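Local coordinates for protein CMP-sialic acid transporter 1 (Zea mays, PDB 6I1R) that probably carries CMP-sialic acid from the cytoplasm into the Golgi in exchange for CMP, and binds CMP here in an outward-facing conformation, at residues 13-17 and 242-246; 35-39 and 206-210; 42-46 and 199-203; 74-78 and 179-183; 107-112 and 170-174. The protein carries 5 engineered substitutions. All coordinates share one frame; numbering follows the deposited sequence.

Interaction 1: residues 13-17 and 242-246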
# COMPACT_ATOMS: atom_id res chain seq x y z
N LEU B 13 6.62 23.32 2.17
CA LEU B 13 6.75 22.30 1.12
C LEU B 13 6.82 20.89 1.73
O LEU B 13 6.38 19.94 1.09
CB LEU B 13 7.97 22.59 0.25
CG LEU B 13 7.83 23.79 -0.70
CD1 LEU B 13 9.11 23.99 -1.50
CD2 LEU B 13 6.65 23.62 -1.64
N THR B 14 7.34 20.72 2.95
CA THR B 14 7.37 19.38 3.57
C THR B 14 5.94 18.90 3.84
O THR B 14 5.68 17.70 3.81
CB THR B 14 8.22 19.36 4.85
OG1 THR B 14 9.57 19.69 4.51
CG2 THR B 14 8.21 18.02 5.55
N SER B 15 5.02 19.83 4.10
CA SER B 15 3.61 19.48 4.33
C SER B 15 2.88 19.31 3.00
O SER B 15 1.87 18.60 2.94
CB SER B 15 2.93 20.50 5.21
OG SER B 15 2.55 21.65 4.47
N SER B 16 3.36 19.97 1.94
CA SER B 16 2.78 19.83 0.61
C SER B 16 2.97 18.40 0.10
O SER B 16 2.01 17.75 -0.31
CB SER B 16 3.36 20.83 -0.36
OG SER B 16 2.96 22.15 -0.03
N GLN B 17 4.21 17.91 0.13
CA GLN B 17 4.52 16.54 -0.30
C GLN B 17 3.78 15.55 0.61
O GLN B 17 3.45 14.45 0.17
CB GLN B 17 6.03 16.29 -0.29
CG GLN B 17 6.65 16.21 1.10
CD GLN B 17 8.14 15.98 1.06
OE1 GLN B 17 8.87 16.63 0.31
NE2 GLN B 17 8.60 15.05 1.87
N ASN B 242 8.31 17.76 -5.70
CA ASN B 242 8.18 18.32 -4.36
C ASN B 242 9.23 17.70 -3.42
O ASN B 242 9.76 18.39 -2.56
CB ASN B 242 6.78 18.12 -3.79
CG ASN B 242 6.40 19.20 -2.80
OD1 ASN B 242 5.23 19.53 -2.65
ND2 ASN B 242 7.39 19.78 -2.15
N LEU B 243 9.51 16.41 -3.58
CA LEU B 243 10.49 15.70 -2.75
C LEU B 243 11.91 16.13 -3.14
O LEU B 243 12.80 16.20 -2.30
CB LEU B 243 10.29 14.19 -2.93
CG LEU B 243 11.18 13.28 -2.08
CD1 LEU B 243 11.16 13.70 -0.61
CD2 LEU B 243 10.74 11.83 -2.21
N GLY B 244 12.10 16.41 -4.43
CA GLY B 244 13.34 17.00 -4.91
C GLY B 244 13.56 18.38 -4.33
O GLY B 244 14.64 18.69 -3.83
N SER B 245 12.53 19.22 -4.41
CA SER B 245 12.59 20.60 -3.92
C SER B 245 13.05 20.62 -2.46
O SER B 245 14.08 21.21 -2.14
CB SER B 245 11.26 21.29 -4.08
OG SER B 245 10.85 21.31 -5.44
N THR B 246 12.28 19.97 -1.58
CA THR B 246 12.55 20.01 -0.14
C THR B 246 13.98 19.51 0.13
O THR B 246 14.68 20.06 0.97
CB THR B 246 11.50 19.23 0.65
OG1 THR B 246 11.42 17.90 0.13
CG2 THR B 246 10.13 19.88 0.60
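Residues 13-17 and 242-246 are turns of two nearly antiparallel helices, whose N-to-C directions differ by 157° and whose axes come within 9.3 Å. The register places Leu13 across from Thr246 and Gln17 across from Asn242, the latter pair with their CA atoms 5.7 Å apart. Each helix therefore presents residues from both ends of a single turn to the other.

Gln17 has CG between its own backbone N and carbonyl carbon (chi1 70°) and is extended beyond it, which carries OE1 of the amide to the Thr246 hydroxyl, the two side chains crossing at a slant. There Thr246 OG1 can donate to Gln17 OE1 at 2.9 Å. The same proton could instead serve the carbonyl one turn back, since Thr246 OG1 lies 3.2 Å from Asn242 O. Leu243 CD1 touches the same amide, 3.8 Å from Gln17 NE2. Asn242, its CG anti to the backbone N (chi1 -151°), lays its carboxamide against the turn from Leu13 to Gln17, bringing ND2 to 3.7 Å from Leu13 CB. Thr246 CG2 packs 3.5 Å from Leu13 CB, and it also approaches Thr14, whose hydroxyl is bonded to Leu10 O.

This joins helix 3-24 to helix 234-256 within the transmembrane bundle. Helix 259-279 packs on Thr14 and Ser15 through Ala269, Leu272 and Thr273, while Leu243 also touches Ile37 and Ala41 of helix 37-59.

Interaction 2: residues 35-39 and 206-210. With C5P (cytidine-5'-monophosphate), chain D.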
# COMPACT_ATOMS: atom_id res chain seq x y z
N ALA B 35 8.67 2.85 -4.33
CA ALA B 35 10.05 2.38 -4.32
C ALA B 35 10.89 3.19 -5.31
O ALA B 35 12.09 3.41 -5.09
CB ALA B 35 10.10 0.91 -4.64
N THR B 36 10.26 3.64 -6.39
CA THR B 36 10.96 4.28 -7.52
C THR B 36 11.02 5.81 -7.34
O THR B 36 11.83 6.46 -8.01
CB THR B 36 10.27 3.94 -8.85
OG1 THR B 36 8.86 4.09 -8.67
CG2 THR B 36 10.58 2.54 -9.33
N ILE B 37 10.18 6.39 -6.49
CA ILE B 37 10.10 7.85 -6.37
C ILE B 37 11.43 8.41 -5.83
O ILE B 37 11.93 9.39 -6.38
CB ILE B 37 8.89 8.29 -5.51
CG1 ILE B 37 7.61 8.30 -6.36
CG2 ILE B 37 9.13 9.63 -4.84
CD1 ILE B 37 6.37 8.65 -5.59
N PRO B 38 11.99 7.81 -4.76
CA PRO B 38 13.26 8.31 -4.22
C PRO B 38 14.39 8.34 -5.26
O PRO B 38 15.26 9.20 -5.19
CB PRO B 38 13.63 7.34 -3.09
CG PRO B 38 12.30 6.78 -2.67
CD PRO B 38 11.53 6.67 -3.97
N PHE B 39 14.35 7.41 -6.21
CA PHE B 39 15.32 7.37 -7.31
C PHE B 39 15.12 8.59 -8.22
O PHE B 39 16.07 9.33 -8.48
CB PHE B 39 15.18 6.05 -8.08
CG PHE B 39 16.02 5.94 -9.33
CD1 PHE B 39 17.36 5.58 -9.26
CD2 PHE B 39 15.47 6.19 -10.58
CE1 PHE B 39 18.13 5.47 -10.41
CE2 PHE B 39 16.24 6.09 -11.73
CZ PHE B 39 17.57 5.73 -11.64
N ASN B 206 20.48 4.21 -4.64
CA ASN B 206 19.05 4.01 -4.96
C ASN B 206 18.91 2.97 -6.07
O ASN B 206 18.02 2.11 -6.02
CB ASN B 206 18.36 5.31 -5.42
CG ASN B 206 17.65 6.05 -4.31
OD1 ASN B 206 18.13 7.07 -3.83
ND2 ASN B 206 16.50 5.55 -3.90
N MET B 207 19.78 3.07 -7.07
CA MET B 207 19.74 2.23 -8.27
C MET B 207 20.18 0.81 -7.92
O MET B 207 19.56 -0.17 -8.34
CB MET B 207 20.65 2.81 -9.35
CG MET B 207 20.37 2.30 -10.75
SD MET B 207 21.00 3.42 -12.02
CE MET B 207 22.74 3.44 -11.62
N GLY B 208 21.27 0.70 -7.15
CA GLY B 208 21.77 -0.59 -6.67
C GLY B 208 20.75 -1.32 -5.81
O GLY B 208 20.70 -2.55 -5.81
N TRP B 209 19.93 -0.55 -5.08
CA TRP B 209 18.85 -1.12 -4.27
C TRP B 209 17.84 -1.82 -5.19
O TRP B 209 17.50 -2.99 -4.98
CB TRP B 209 18.19 -0.03 -3.42
CG TRP B 209 17.28 -0.55 -2.35
CD1 TRP B 209 17.62 -1.34 -1.29
CD2 TRP B 209 15.86 -0.31 -2.23
NE1 TRP B 209 16.52 -1.62 -0.53
CE2 TRP B 209 15.43 -1.00 -1.08
CE3 TRP B 209 14.93 0.41 -2.98
CZ2 TRP B 209 14.09 -0.98 -0.66
CZ3 TRP B 209 13.61 0.42 -2.57
CH2 TRP B 209 13.20 -0.26 -1.43
N LEU B 210 17.38 -1.10 -6.21
CA LEU B 210 16.40 -1.61 -7.16
C LEU B 210 16.98 -2.81 -7.94
O LEU B 210 16.25 -3.74 -8.28
CB LEU B 210 15.98 -0.49 -8.12
CG LEU B 210 15.19 0.66 -7.49
CD1 LEU B 210 15.14 1.86 -8.43
CD2 LEU B 210 13.79 0.21 -7.12
O3P C5P D . 17.72 11.36 -0.49
P C5P D . 17.68 10.06 0.28
O1P C5P D . 17.92 10.22 1.77
O2P C5P D . 16.51 9.17 -0.07
O5' C5P D . 18.96 9.25 -0.24
C5' C5P D . 18.81 8.02 -0.95
C4' C5P D . 19.50 6.90 -0.18
O4' C5P D . 18.57 6.28 0.71
C3' C5P D . 20.04 5.84 -1.12
O3' C5P D . 21.47 5.79 -1.03
C2' C5P D . 19.37 4.53 -0.71
O2' C5P D . 20.32 3.53 -0.31
C1' C5P D . 18.46 4.87 0.46
N1 C5P D . 17.08 4.53 0.13
C2 C5P D . 16.70 3.17 0.03
N3 C5P D . 15.43 2.84 -0.28
C4 C5P D . 14.51 3.81 -0.49
C5 C5P D . 14.86 5.15 -0.40
C6 C5P D . 16.17 5.49 -0.08
O2 C5P D . 17.55 2.27 0.23
N4 C5P D . 13.23 3.47 -0.80
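Phe39, at the start of helix 37-59, and Leu210 of helix 191-216 interlock, Leu210 CD1 fitting against Phe39 CB at 4.2 Å. The Phe39 side chain leaves with CG anti to its backbone N (chi1 174°), which lays the CD1-CE1 side of the ring along Asn206 and Met207. Asn206 CB meets the ring at its edge, near its plane, and Met207 CB lies 3.8 Å from Phe39 CE1. The Met207 chain runs extended as far as SD, which sits 5.1 Å from the centroid of the Phe39 ring, 74° off the normal: an edge-on Met-aromatic contact.

At the other end the small Ala35 methyl fits beside the indole, with CB 4.1 Å from Trp209 CZ3 and near the ring plane. Over one face of Trp209 lies N3 of the CMP base, 3.6 Å above the plane and offset toward the rim. The base turns its N3 and N4 edge to the indole face, tilted and not stacked flat, while Pro38 CB comes to 3.7 Å from C5.

Around this, Trp224 of helix 224-227 meets the Phe39 ring edge-to-face and touches Met207 and Leu210. Helix 76-92 reaches Trp209 through Leu83 and Asn86, and helix 234-256 lies against Ile37.

Interaction 3: residues 42-46 and 199-203. With C5P (cytidine-5'-monophosphate), chain D.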
# COMPACT_ATOMS: atom_id res chain seq x y z
N GLU B 42 16.01 11.82 -6.40
CA GLU B 42 17.45 12.05 -6.36
C GLU B 42 17.95 12.52 -7.73
O GLU B 42 18.75 13.45 -7.82
CB GLU B 42 18.20 10.78 -5.93
CG GLU B 42 18.24 10.57 -4.43
CD GLU B 42 19.06 11.60 -3.67
OE1 GLU B 42 20.26 11.35 -3.44
OE2 GLU B 42 18.49 12.64 -3.29
N LEU B 43 17.46 11.87 -8.79
CA LEU B 43 17.86 12.22 -10.16
C LEU B 43 17.53 13.70 -10.42
O LEU B 43 18.32 14.42 -11.04
CB LEU B 43 17.14 11.30 -11.15
CG LEU B 43 17.95 10.92 -12.40
CD1 LEU B 43 19.12 10.02 -12.03
CD2 LEU B 43 17.06 10.25 -13.43
N PHE B 44 16.37 14.14 -9.94
CA PHE B 44 15.93 15.54 -10.04
C PHE B 44 16.94 16.46 -9.33
O PHE B 44 17.32 17.49 -9.88
CB PHE B 44 14.52 15.70 -9.48
CG PHE B 44 14.00 17.11 -9.39
CD1 PHE B 44 13.35 17.70 -10.47
CD2 PHE B 44 14.15 17.85 -8.23
CE1 PHE B 44 12.87 19.00 -10.38
CE2 PHE B 44 13.67 19.15 -8.14
CZ PHE B 44 13.03 19.72 -9.22
N LYS B 45 17.35 16.09 -8.12
CA LYS B 45 18.27 16.91 -7.32
C LYS B 45 19.67 16.91 -7.96
O LYS B 45 20.33 17.95 -8.02
CB LYS B 45 18.34 16.41 -5.88
CG LYS B 45 17.09 16.68 -5.04
CD LYS B 45 16.70 15.54 -4.12
CE LYS B 45 17.37 15.59 -2.77
NZ LYS B 45 16.66 14.74 -1.78
N LEU B 46 20.12 15.74 -8.41
CA LEU B 46 21.44 15.60 -9.03
C LEU B 46 21.52 16.45 -10.30
O LEU B 46 22.54 17.10 -10.55
CB LEU B 46 21.70 14.12 -9.35
CG LEU B 46 22.87 13.85 -10.29
CD1 LEU B 46 24.18 14.32 -9.68
CD2 LEU B 46 22.95 12.37 -10.64
N TYR B 199 24.47 13.66 -4.33
CA TYR B 199 23.30 13.09 -5.01
C TYR B 199 23.72 12.11 -6.11
O TYR B 199 22.88 11.36 -6.60
CB TYR B 199 22.41 14.20 -5.57
CG TYR B 199 21.85 15.15 -4.54
CD1 TYR B 199 21.40 14.69 -3.31
CD2 TYR B 199 21.76 16.51 -4.79
CE1 TYR B 199 20.89 15.55 -2.36
CE2 TYR B 199 21.24 17.39 -3.85
CZ TYR B 199 20.80 16.91 -2.63
OH TYR B 199 20.28 17.76 -1.70
N THR B 200 24.99 12.11 -6.51
CA THR B 200 25.49 11.09 -7.43
C THR B 200 25.49 9.74 -6.72
O THR B 200 24.93 8.76 -7.22
CB THR B 200 26.87 11.47 -7.99
OG1 THR B 200 26.68 12.52 -8.93
CG2 THR B 200 27.58 10.31 -8.67
N PHE B 201 26.10 9.69 -5.54
CA PHE B 201 26.18 8.46 -4.75
C PHE B 201 24.77 8.00 -4.36
O PHE B 201 24.50 6.80 -4.33
CB PHE B 201 27.08 8.66 -3.53
CG PHE B 201 28.55 8.73 -3.85
CD1 PHE B 201 29.20 7.63 -4.41
CD2 PHE B 201 29.29 9.87 -3.60
CE1 PHE B 201 30.55 7.69 -4.72
CE2 PHE B 201 30.65 9.92 -3.90
CZ PHE B 201 31.27 8.83 -4.45
N GLY B 202 23.88 8.95 -4.07
CA GLY B 202 22.48 8.63 -3.78
C GLY B 202 21.79 7.96 -4.95
O GLY B 202 21.09 6.96 -4.77
N VAL B 203 21.99 8.50 -6.15
CA VAL B 203 21.45 7.90 -7.38
C VAL B 203 22.01 6.48 -7.50
O VAL B 203 21.25 5.53 -7.67
CB VAL B 203 21.76 8.75 -8.62
CG1 VAL B 203 21.76 7.94 -9.91
CG2 VAL B 203 20.79 9.93 -8.74
O3P C5P D . 17.72 11.36 -0.49
P C5P D . 17.68 10.06 0.28
O1P C5P D . 17.92 10.22 1.77
O2P C5P D . 16.51 9.17 -0.07
O5' C5P D . 18.96 9.25 -0.24
C5' C5P D . 18.81 8.02 -0.95
C4' C5P D . 19.50 6.90 -0.18
O4' C5P D . 18.57 6.28 0.71
C3' C5P D . 20.04 5.84 -1.12
O3' C5P D . 21.47 5.79 -1.03
C2' C5P D . 19.37 4.53 -0.71
O2' C5P D . 20.32 3.53 -0.31
C1' C5P D . 18.46 4.87 0.46
N1 C5P D . 17.08 4.53 0.13
C2 C5P D . 16.70 3.17 0.03
N3 C5P D . 15.43 2.84 -0.28
C4 C5P D . 14.51 3.81 -0.49
C5 C5P D . 14.86 5.15 -0.40
C6 C5P D . 16.17 5.49 -0.08
O2 C5P D . 17.55 2.27 0.23
N4 C5P D . 13.23 3.47 -0.80
O HOH W 1 18.39 15.78 0.12
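The phosphate end of the CMP pocket is built on two transmembrane helices, and here Glu42 and Lys45 on one meet Tyr199 and Gly202 on the other. The segments run close to antiparallel (153°), with axes 8.9 Å apart at closest approach.

Tyr199 is the broad surface of the contact. Lys45 CB sits over one face of its ring, 3.8 Å from the centroid and 20° off the normal, a CH-pi contact. The lysine chain then bends, notably at chi3 (87°), and crosses the ring so that CE comes 3.5 Å from Tyr199 CE1 before NZ turns to the ligand side. NZ makes a salt bridge with Glu42 OE2 at 3.2 Å, although the hydrogen bond within it is weak. A water accepts from Lys45 NZ at 2.8 Å and also bonds to Tyr199 OH, linking lysine and phenol. Glu42 OE2 lies 3.2 Å from O3P of CMP, with the ammonium group near both, though too far from O3P for a hydrogen bond; the lysine charge would probably ease the meeting of the two anions. The other carboxylate oxygen, OE1, lies 3.5 Å from Gly202 CA, where a side chain would run into it. Away from the nucleotide, Val203 CG2 packs 3.7 Å from Leu43 CD1 and also meets Leu46.

Helix 234-256 flanks the site: Leu248 touches both Lys45 and Tyr199, and Gly247 O takes a weak hydrogen bond from Tyr199 OH. On another side of helix 191-216, Phe201 packs on Val76 and Ser79 of helix 76-92.

Interaction 4: residues 74-78 and 179-183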
# COMPACT_ATOMS: atom_id res chain seq x y z
N LEU B 74 33.97 10.77 0.66
CA LEU B 74 33.25 10.91 1.94
C LEU B 74 31.74 11.10 1.70
O LEU B 74 30.95 10.89 2.62
CB LEU B 74 33.83 12.09 2.73
CG LEU B 74 34.83 11.71 3.82
CD1 LEU B 74 36.03 10.99 3.24
CD2 LEU B 74 35.26 12.95 4.60
N TYR B 75 31.34 11.47 0.48
CA TYR B 75 29.91 11.69 0.19
C TYR B 75 29.18 10.35 0.02
O TYR B 75 27.96 10.34 -0.16
CB TYR B 75 29.76 12.58 -1.05
CG TYR B 75 30.13 14.02 -0.82
CD1 TYR B 75 31.44 14.45 -0.95
CD2 TYR B 75 29.18 14.96 -0.45
CE1 TYR B 75 31.79 15.78 -0.74
CE2 TYR B 75 29.51 16.28 -0.24
CZ TYR B 75 30.83 16.70 -0.38
OH TYR B 75 31.17 18.00 -0.16
N VAL B 76 29.91 9.23 0.09
CA VAL B 76 29.29 7.90 0.03
C VAL B 76 28.52 7.65 1.33
O VAL B 76 27.42 7.09 1.32
CB VAL B 76 30.33 6.78 -0.22
CG1 VAL B 76 29.67 5.42 -0.34
CG2 VAL B 76 31.20 7.05 -1.43
N VAL B 77 29.09 8.11 2.45
CA VAL B 77 28.69 7.67 3.79
C VAL B 77 27.18 7.88 3.98
O VAL B 77 26.48 6.92 4.31
CB VAL B 77 29.51 8.38 4.89
CG1 VAL B 77 28.96 8.12 6.28
CG2 VAL B 77 30.98 7.98 4.82
N PRO B 78 26.66 9.10 3.74
CA PRO B 78 25.21 9.31 3.93
C PRO B 78 24.36 8.24 3.23
O PRO B 78 23.38 7.76 3.81
CB PRO B 78 24.93 10.69 3.33
CG PRO B 78 26.24 11.41 3.47
CD PRO B 78 27.27 10.34 3.24
N TYR B 179 25.96 13.88 9.62
CA TYR B 179 27.16 13.68 8.82
C TYR B 179 27.11 14.55 7.56
O TYR B 179 28.14 15.06 7.13
CB TYR B 179 27.38 12.21 8.44
CG TYR B 179 28.77 11.95 7.92
CD1 TYR B 179 29.84 11.86 8.78
CD2 TYR B 179 29.02 11.85 6.56
CE1 TYR B 179 31.13 11.64 8.32
CE2 TYR B 179 30.30 11.63 6.08
CZ TYR B 179 31.36 11.53 6.96
OH TYR B 179 32.63 11.31 6.50
N THR B 180 25.92 14.72 6.99
CA THR B 180 25.75 15.58 5.81
C THR B 180 26.22 17.00 6.15
O THR B 180 27.04 17.58 5.44
CB THR B 180 24.31 15.54 5.30
OG1 THR B 180 24.00 14.18 4.98
CG2 THR B 180 24.08 16.41 4.08
N GLU B 181 25.70 17.55 7.26
CA GLU B 181 26.09 18.89 7.72
C GLU B 181 27.62 18.97 7.82
O GLU B 181 28.22 19.96 7.39
CB GLU B 181 25.44 19.21 9.07
CG GLU B 181 25.84 20.57 9.61
CD GLU B 181 24.89 21.16 10.65
OE1 GLU B 181 23.93 20.46 11.04
OE2 GLU B 181 25.11 22.31 11.06
N TYR B 182 28.22 17.94 8.41
CA TYR B 182 29.68 17.87 8.51
C TYR B 182 30.29 18.08 7.12
O TYR B 182 31.14 18.95 6.95
CB TYR B 182 30.11 16.55 9.16
CG TYR B 182 31.54 16.16 8.90
CD1 TYR B 182 32.59 16.86 9.47
CD2 TYR B 182 31.86 15.07 8.10
CE1 TYR B 182 33.91 16.51 9.25
CE2 TYR B 182 33.17 14.70 7.86
CZ TYR B 182 34.20 15.42 8.44
OH TYR B 182 35.50 15.07 8.21
N LEU B 183 29.82 17.32 6.13
CA LEU B 183 30.38 17.37 4.78
C LEU B 183 30.25 18.78 4.19
O LEU B 183 31.22 19.30 3.64
CB LEU B 183 29.69 16.33 3.88
CG LEU B 183 30.01 14.87 4.18
CD1 LEU B 183 29.33 13.95 3.17
CD2 LEU B 183 31.51 14.61 4.18
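Val77 and Leu74 close on Tyr179 where the 3-10 turn at 74-75 and the first turn of helix 76-92 pack against helix 160-186, a helix-helix contact inside the transmembrane bundle. Val77 CG1 lies over one face of the Tyr179 ring, 4.0 Å from its centroid and 22° off the normal. This CH-pi contact is matched on the opposite face by Tyr182 CD2, from the next turn of the tyrosine's own helix. The Leu74 carbonyl oxygen lies at the ring's edge, in plane, while the phenol oxygen Tyr179 OH reaches to 3.5 Å from Leu74 CG. With an alanine here, Val77 and Leu74 would probably lose the surface they rest on and Tyr182 its ring partner.

A second hydrophobic cluster centres on Leu183. Its CD2 packs 3.7 Å from Leu74 CB, and its CD1 touches Pro78 CG at 4.0 Å, Leu183 pointing this methyl at the proline. Tyr75 starts away from the partner helix, yet with CG anti to its carbonyl carbon (chi1 -71°) its ring comes back under Leu183, the two side chains sliding past each other in opposite directions.

Further contacts lie behind these groups. Tyr75 also touches Gln194, Gln197 and Phe201 of helix 191-216, and Thr180, whose OG1 lies against Pro78 CG, bonds that hydroxyl to Ala176 O. Within this cluster, the Leu183 CD1 methyl sits over the Tyr75 ring face, 4.2 Å from the centroid and 27° off its normal.

Interaction 5: residues 107-112 and 170-174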
# COMPACT_ATOMS: atom_id res chain seq x y z
N LEU B 107 11.95 10.36 17.99
CA LEU B 107 13.20 10.18 18.73
C LEU B 107 14.37 10.77 17.92
O LEU B 107 15.41 11.07 18.49
CB LEU B 107 13.41 8.70 19.03
CG LEU B 107 14.00 8.39 20.41
CD1 LEU B 107 12.91 8.43 21.47
CD2 LEU B 107 14.70 7.05 20.42
N LYS B 108 14.19 10.93 16.61
CA LYS B 108 15.24 11.52 15.77
C LYS B 108 15.55 12.95 16.24
O LYS B 108 16.66 13.44 16.04
CB LYS B 108 14.85 11.53 14.29
CG LYS B 108 13.48 12.10 13.98
CD LYS B 108 13.23 12.26 12.51
CE LYS B 108 12.49 13.54 12.22
NZ LYS B 108 12.17 13.69 10.79
N ILE B 109 14.56 13.61 16.84
CA ILE B 109 14.73 14.98 17.34
C ILE B 109 15.79 14.99 18.45
O ILE B 109 16.64 15.88 18.49
CB ILE B 109 13.38 15.57 17.79
CG1 ILE B 109 12.42 15.74 16.62
CG2 ILE B 109 13.58 16.87 18.55
CD1 ILE B 109 10.96 15.85 17.02
N VAL B 110 15.74 14.00 19.35
CA VAL B 110 16.69 13.95 20.48
C VAL B 110 18.02 13.35 20.00
O VAL B 110 19.08 13.77 20.48
CB VAL B 110 16.12 13.21 21.70
CG1 VAL B 110 14.86 13.88 22.23
CG2 VAL B 110 15.87 11.73 21.45
N THR B 111 17.98 12.39 19.08
CA THR B 111 19.21 11.78 18.56
C THR B 111 19.98 12.79 17.70
O THR B 111 21.21 12.80 17.74
CB THR B 111 18.94 10.48 17.79
OG1 THR B 111 17.90 10.72 16.85
CG2 THR B 111 18.56 9.33 18.69
N THR B 112 19.29 13.64 16.92
CA THR B 112 20.01 14.71 16.21
C THR B 112 20.60 15.66 17.26
O THR B 112 21.76 16.03 17.18
CB THR B 112 19.14 15.49 15.21
OG1 THR B 112 18.05 16.11 15.89
CG2 THR B 112 18.62 14.63 14.07
N ALA B 170 16.34 5.75 14.66
CA ALA B 170 16.42 7.19 14.92
C ALA B 170 17.89 7.65 14.97
O ALA B 170 18.21 8.75 14.52
CB ALA B 170 15.70 7.52 16.20
N CYS B 171 18.76 6.82 15.54
CA CYS B 171 20.19 7.14 15.65
C CYS B 171 20.83 7.22 14.26
O CYS B 171 21.64 8.11 14.00
CB CYS B 171 20.92 6.09 16.48
SG CYS B 171 20.24 5.91 18.16
N LEU B 172 20.46 6.30 13.37
CA LEU B 172 20.96 6.29 12.00
C LEU B 172 20.41 7.50 11.23
O LEU B 172 21.17 8.22 10.57
CB LEU B 172 20.56 4.98 11.32
CG LEU B 172 21.24 3.72 11.86
CD1 LEU B 172 20.49 2.47 11.43
CD2 LEU B 172 22.69 3.65 11.42
N SER B 173 19.10 7.71 11.33
CA SER B 173 18.46 8.87 10.71
C SER B 173 19.23 10.15 11.07
O SER B 173 19.62 10.92 10.19
CB SER B 173 17.01 8.98 11.12
OG SER B 173 16.44 10.19 10.65
N ALA B 174 19.43 10.35 12.36
CA ALA B 174 20.16 11.51 12.88
C ALA B 174 21.59 11.52 12.32
O ALA B 174 22.06 12.55 11.83
CB ALA B 174 20.16 11.48 14.39
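Thr111, Ala170 and Ala174 meet without a ring, carboxamide or carboxylate among the side chains of either segment; the flat groups here are backbone peptides, and the decisive one ends in the carbonyl oxygen of Ala170. Thr111 OG1 approaches that oxygen to 3.1 Å. On the same residue, CG2 lies 3.8 Å from Cys171 SG, so one branch meets the Ala170 carbonyl and the other the Cys171 thiol.

Small residues let the helices come close: their axes pass at 8.2 Å and cross at 55°, and the CA atoms of Lys108 and Ala170 are 4.6 Å apart. The Ala170 methyl meets Leu107 CB, and the Ala174 methyl fits against Thr112, with CG2 at 3.5 Å from it. Lys108 contributes its first carbons near Ser173, and its end leads away from the contact; the side chain also touches Thr266 of helix 259-279.

Thr111 OG1 stands between its backbone N and carbonyl carbon (chi1 49°), which also puts it 3.0 Å from Leu107 O. Its single proton can thus serve the home helix or the neighbouring one. A valine in its place, lacking the hydroxyl, is likely to leave Ala170 O with the backbone N of Ala174 as its remaining partner in this contact. Threonine methyls and alanines supply the grip, so the chemistry implies close van der Waals fit with one possible hydroxyl bond, its proton contested by Leu107 O, and no charge pair across.

Overall arrangement
The five contacts are fully nested along the chain: interaction 1 (13-17 with 242-246) encloses 2, which encloses 3, then 4, and interaction 5 lies innermost. Interactions 2 and 3 share helices 37-59 and 191-216, have centres 10 Å apart and both touch CMP, one at the base and the other at the phosphate end. Interaction 3 reaches interaction 4 through Phe201 against Val76, and interaction 1 through Gly244 against Phe44 and Lys45. Interactions 4 and 5 both use helix 160-186, with centres about 16 Å apart. Interaction 5 has its centre about 23 Å from those of interactions 2 and 3. The helical bundle thus connects nucleotide-binding contacts to purely helix-helix ones.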